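Local coordinates for protein putative polyketide synthase (Brevibacillus brevis, PDB 5HU7) that probably removes water from beta-hydroxyacyl intermediates bound to acyl carrier protein, as the dehydratase domain of a trans-AT polyketide synthase, at residues A[216-227]-A[257-265]. Residues are numbered along the deposited sequence; the frame is centred on the assembly and turned at random.
Sequences LLPSTRYLITEA and KYALIRFSD
In the second hotdog unit of this dehydratase, Leu-216, Ser-219, Thr-220 and Leu-223 of helix 212-227 rest on Ile-261 and its neighbours in strand 258-263. The axes of 216-227 and strand 258-263 come within 9.1 Å and run 36° apart. Ile-261 fills the middle. Its CD1 lies 3.7 Å from Ser-219 CB and also touches Leu-216 CD2, while its CG2 turns to Leu-223 CD2 at 3.8 Å and to Thr-220 CG2. Chi1 of -56° sets CG1 beside the backbone N and CG2 anti to it, which splits the two branches between successive helix turns. Leu-216 CD2 is 3.5 Å from Ala-259 CB. This is the hotdog pattern of a long helix lying against a curved antiparallel sheet. Strand 258-263 runs there between strands 188-193 and 276-281. Near the helix C-terminus, Leu-223 CD2 makes a CH-pi contact with Phe-263, 4.2 Å from the ring centroid and 16° off its normal. Ile-224 CA meets the ring edge, and Ala-227 CB lies 3.9 Å from Phe-263 CZ. The hydroxyls turn back to the helix backbone. Thr-220 OG1 donates to a lone pair of Leu-217 O at 3.0 Å, leaving CG2 for Ile-261. Ser-219 OG is hydrogen-bonded to Ser-215 O.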
loop_
_atom_site.group_PDB
_atom_site.type_symbol
_atom_site.label_atom_id
_atom_site.label_comp_id
_atom_site.label_asym_id
_atom_site.label_seq_id
_atom_site.Cartn_x
_atom_site.Cartn_y
_atom_site.Cartn_z
ATOM N N LEU A 216 11.803 -30.257 -5.766
ATOM C CA LEU A 216 13.245 -30.093 -5.736
ATOM C C LEU A 216 13.888 -30.791 -4.564
ATOM O O LEU A 216 14.900 -31.455 -4.739
ATOM C CB LEU A 216 13.594 -28.597 -5.707
ATOM C CG LEU A 216 13.339 -27.819 -7.010
ATOM C CD1 LEU A 216 13.688 -26.348 -6.838
ATOM C CD2 LEU A 216 14.124 -28.382 -8.150
ATOM N N LEU A 217 13.319 -30.656 -3.381
ATOM C CA LEU A 217 13.868 -31.288 -2.177
ATOM C C LEU A 217 14.134 -32.806 -2.349
ATOM O O LEU A 217 15.290 -33.192 -2.226
ATOM C CB LEU A 217 12.975 -30.983 -0.960
ATOM C CG LEU A 217 13.397 -31.618 0.376
ATOM C CD1 LEU A 217 14.890 -31.326 0.704
ATOM C CD2 LEU A 217 12.497 -31.118 1.487
ATOM N N PRO A 218 13.168 -33.666 -2.744
ATOM C CA PRO A 218 13.515 -35.090 -2.975
ATOM C C PRO A 218 14.604 -35.290 -4.038
ATOM O O PRO A 218 15.409 -36.216 -3.946
ATOM C CB PRO A 218 12.179 -35.736 -3.397
ATOM C CG PRO A 218 11.257 -34.626 -3.707
ATOM C CD PRO A 218 11.725 -33.423 -2.939
ATOM N N SER A 219 14.648 -34.375 -5.027
ATOM C CA SER A 219 15.634 -34.378 -6.113
ATOM C C SER A 219 17.035 -34.009 -5.610
ATOM O O SER A 219 18.012 -34.561 -6.122
ATOM C CB SER A 219 15.211 -33.415 -7.226
ATOM O OG SER A 219 13.872 -33.624 -7.652
ATOM N N THR A 220 17.145 -33.044 -4.665
ATOM C CA THR A 220 18.448 -32.676 -4.098
ATOM C C THR A 220 18.942 -33.812 -3.218
ATOM O O THR A 220 20.129 -34.153 -3.267
ATOM C CB THR A 220 18.456 -31.323 -3.356
ATOM O OG1 THR A 220 17.665 -31.365 -2.161
ATOM C CG2 THR A 220 18.045 -30.153 -4.236
ATOM N N ARG A 221 18.029 -34.433 -2.456
ATOM C CA ARG A 221 18.360 -35.584 -1.607
ATOM C C ARG A 221 18.871 -36.759 -2.446
ATOM O O ARG A 221 19.776 -37.470 -2.015
ATOM C CB ARG A 221 17.146 -36.024 -0.780
ATOM C CG ARG A 221 16.800 -35.049 0.315
ATOM C CD ARG A 221 15.433 -35.370 0.871
ATOM N NE ARG A 221 15.093 -34.552 2.035
ATOM C CZ ARG A 221 13.915 -34.577 2.650
ATOM N NH1 ARG A 221 12.946 -35.379 2.218
ATOM N NH2 ARG A 221 13.692 -33.797 3.701
ATOM N N TYR A 222 18.304 -36.944 -3.648
ATOM C CA TYR A 222 18.737 -37.984 -4.581
ATOM C C TYR A 222 20.165 -37.701 -5.080
ATOM O O TYR A 222 20.955 -38.631 -5.237
ATOM C CB TYR A 222 17.737 -38.130 -5.752
ATOM C CG TYR A 222 18.181 -39.109 -6.809
ATOM C CD1 TYR A 222 18.649 -40.373 -6.464
ATOM C CD2 TYR A 222 18.168 -38.766 -8.154
ATOM C CE1 TYR A 222 19.137 -41.251 -7.427
ATOM C CE2 TYR A 222 18.646 -39.640 -9.129
ATOM C CZ TYR A 222 19.110 -40.893 -8.762
ATOM O OH TYR A 222 19.571 -41.802 -9.687
ATOM N N LEU A 223 20.503 -36.426 -5.314
ATOM C CA LEU A 223 21.863 -36.057 -5.727
ATOM C C LEU A 223 22.844 -36.300 -4.557
ATOM O O LEU A 223 23.876 -36.961 -4.735
ATOM C CB LEU A 223 21.910 -34.570 -6.160
ATOM C CG LEU A 223 23.276 -34.012 -6.593
ATOM C CD1 LEU A 223 23.903 -34.831 -7.727
ATOM C CD2 LEU A 223 23.163 -32.553 -6.983
ATOM N N ILE A 224 22.484 -35.781 -3.362
ATOM C CA ILE A 224 23.271 -35.889 -2.125
ATOM C C ILE A 224 23.558 -37.349 -1.731
ATOM O O ILE A 224 24.720 -37.660 -1.457
ATOM C CB ILE A 224 22.605 -35.072 -0.971
ATOM C CG1 ILE A 224 22.724 -33.547 -1.260
ATOM C CG2 ILE A 224 23.232 -35.415 0.394
ATOM C CD1 ILE A 224 21.734 -32.671 -0.507
ATOM N N THR A 225 22.532 -38.241 -1.724
ATOM C CA THR A 225 22.723 -39.667 -1.357
ATOM C C THR A 225 23.584 -40.492 -2.349
ATOM O O THR A 225 24.250 -41.435 -1.919
ATOM C CB THR A 225 21.375 -40.381 -1.118
ATOM O OG1 THR A 225 20.545 -40.259 -2.281
ATOM C CG2 THR A 225 20.658 -39.874 0.139
ATOM N N GLU A 226 23.557 -40.162 -3.654
ATOM C CA GLU A 226 24.339 -40.905 -4.649
ATOM C C GLU A 226 25.835 -40.532 -4.562
ATOM O O GLU A 226 26.690 -41.396 -4.777
ATOM C CB GLU A 226 23.768 -40.702 -6.070
ATOM C CG GLU A 226 23.883 -41.926 -6.968
ATOM C CD GLU A 226 25.284 -42.314 -7.417
ATOM O OE1 GLU A 226 26.091 -41.405 -7.723
ATOM O OE2 GLU A 226 25.571 -43.532 -7.475
ATOM N N ALA A 227 26.153 -39.263 -4.209
ATOM C CA ALA A 227 27.537 -38.802 -4.049
ATOM C C ALA A 227 28.197 -39.485 -2.843
ATOM O O ALA A 227 29.232 -40.140 -2.999
ATOM C CB ALA A 227 27.567 -37.291 -3.873
ATOM N N LYS A 257 9.862 -26.060 -16.792
ATOM C CA LYS A 257 9.619 -27.448 -17.161
ATOM C C LYS A 257 10.723 -28.376 -16.671
ATOM O O LYS A 257 10.465 -29.556 -16.499
ATOM C CB LYS A 257 9.442 -27.545 -18.672
ATOM C CG LYS A 257 8.340 -26.636 -19.221
ATOM C CD LYS A 257 6.999 -26.738 -18.469
ATOM C CE LYS A 257 5.792 -26.442 -19.337
ATOM N NZ LYS A 257 5.800 -25.056 -19.879
ATOM N N TYR A 258 11.917 -27.842 -16.366
ATOM C CA TYR A 258 13.046 -28.627 -15.885
ATOM C C TYR A 258 13.828 -27.887 -14.860
ATOM O O TYR A 258 13.946 -26.660 -14.934
ATOM C CB TYR A 258 14.055 -28.916 -17.018
ATOM C CG TYR A 258 13.545 -29.833 -18.108
ATOM C CD1 TYR A 258 12.826 -29.334 -19.184
ATOM C CD2 TYR A 258 13.823 -31.190 -18.086
ATOM C CE1 TYR A 258 12.345 -30.168 -20.178
ATOM C CE2 TYR A 258 13.346 -32.037 -19.076
ATOM C CZ TYR A 258 12.620 -31.520 -20.133
ATOM O OH TYR A 258 12.128 -32.334 -21.127
ATOM N N ALA A 259 14.497 -28.657 -13.996
ATOM C CA ALA A 259 15.439 -28.142 -13.015
ATOM C C ALA A 259 16.723 -28.955 -13.140
ATOM O O ALA A 259 16.677 -30.175 -13.070
ATOM C CB ALA A 259 14.869 -28.272 -11.605
ATOM N N LEU A 260 17.839 -28.298 -13.413
ATOM C CA LEU A 260 19.149 -28.935 -13.463
ATOM C C LEU A 260 19.787 -28.639 -12.120
ATOM O O LEU A 260 19.880 -27.480 -11.766
ATOM C CB LEU A 260 20.006 -28.369 -14.587
ATOM C CG LEU A 260 21.434 -28.943 -14.707
ATOM C CD1 LEU A 260 21.418 -30.388 -15.079
ATOM C CD2 LEU A 260 22.218 -28.187 -15.713
ATOM N N ILE A 261 20.155 -29.669 -11.348
ATOM C CA ILE A 261 20.722 -29.486 -10.020
ATOM C C ILE A 261 22.117 -30.075 -10.030
ATOM O O ILE A 261 22.313 -31.193 -10.500
ATOM C CB ILE A 261 19.851 -30.163 -8.919
ATOM C CG1 ILE A 261 18.384 -29.664 -8.934
ATOM C CG2 ILE A 261 20.460 -29.939 -7.532
ATOM C CD1 ILE A 261 17.409 -30.700 -8.457
ATOM N N ARG A 262 23.070 -29.328 -9.465
ATOM C CA ARG A 262 24.478 -29.697 -9.366
ATOM C C ARG A 262 24.990 -29.257 -7.999
ATOM O O ARG A 262 24.362 -28.434 -7.322
ATOM C CB ARG A 262 25.305 -28.893 -10.403
ATOM C CG ARG A 262 25.026 -29.161 -11.882
ATOM C CD ARG A 262 25.972 -28.297 -12.708
ATOM N NE ARG A 262 25.723 -28.301 -14.161
ATOM C CZ ARG A 262 26.141 -29.224 -15.029
ATOM N NH1 ARG A 262 26.812 -30.294 -14.603
ATOM N NH2 ARG A 262 25.874 -29.096 -16.329
ATOM N N PHE A 263 26.182 -29.707 -7.652
ATOM C CA PHE A 263 26.884 -29.227 -6.462
ATOM C C PHE A 263 27.625 -27.985 -6.908
ATOM O O PHE A 263 28.180 -27.979 -8.013
ATOM C CB PHE A 263 27.921 -30.222 -5.960
ATOM C CG PHE A 263 27.309 -31.421 -5.315
ATOM C CD1 PHE A 263 26.737 -31.326 -4.047
ATOM C CD2 PHE A 263 27.271 -32.645 -5.982
ATOM C CE1 PHE A 263 26.133 -32.434 -3.460
ATOM C CE2 PHE A 263 26.711 -33.757 -5.379
ATOM C CZ PHE A 263 26.137 -33.643 -4.121
ATOM N N SER A 264 27.647 -26.943 -6.054
ATOM C CA SER A 264 28.351 -25.688 -6.359
ATOM C C SER A 264 29.859 -25.932 -6.238
ATOM O O SER A 264 30.277 -26.708 -5.372
ATOM C CB SER A 264 27.871 -24.564 -5.438
ATOM O OG SER A 264 28.439 -24.666 -4.146
ATOM N N ASP A 265 30.656 -25.347 -7.156
ATOM C CA ASP A 265 32.123 -25.514 -7.195
ATOM C C ASP A 265 32.814 -24.456 -6.334
ATOM O O ASP A 265 32.916 -24.607 -5.118
ATOM C CB ASP A 265 32.628 -25.419 -8.651
ATOM C CG ASP A 265 34.088 -25.809 -8.864
ATOM O OD1 ASP A 265 34.455 -26.961 -8.529
ATOM O OD2 ASP A 265 34.847 -24.989 -9.436
#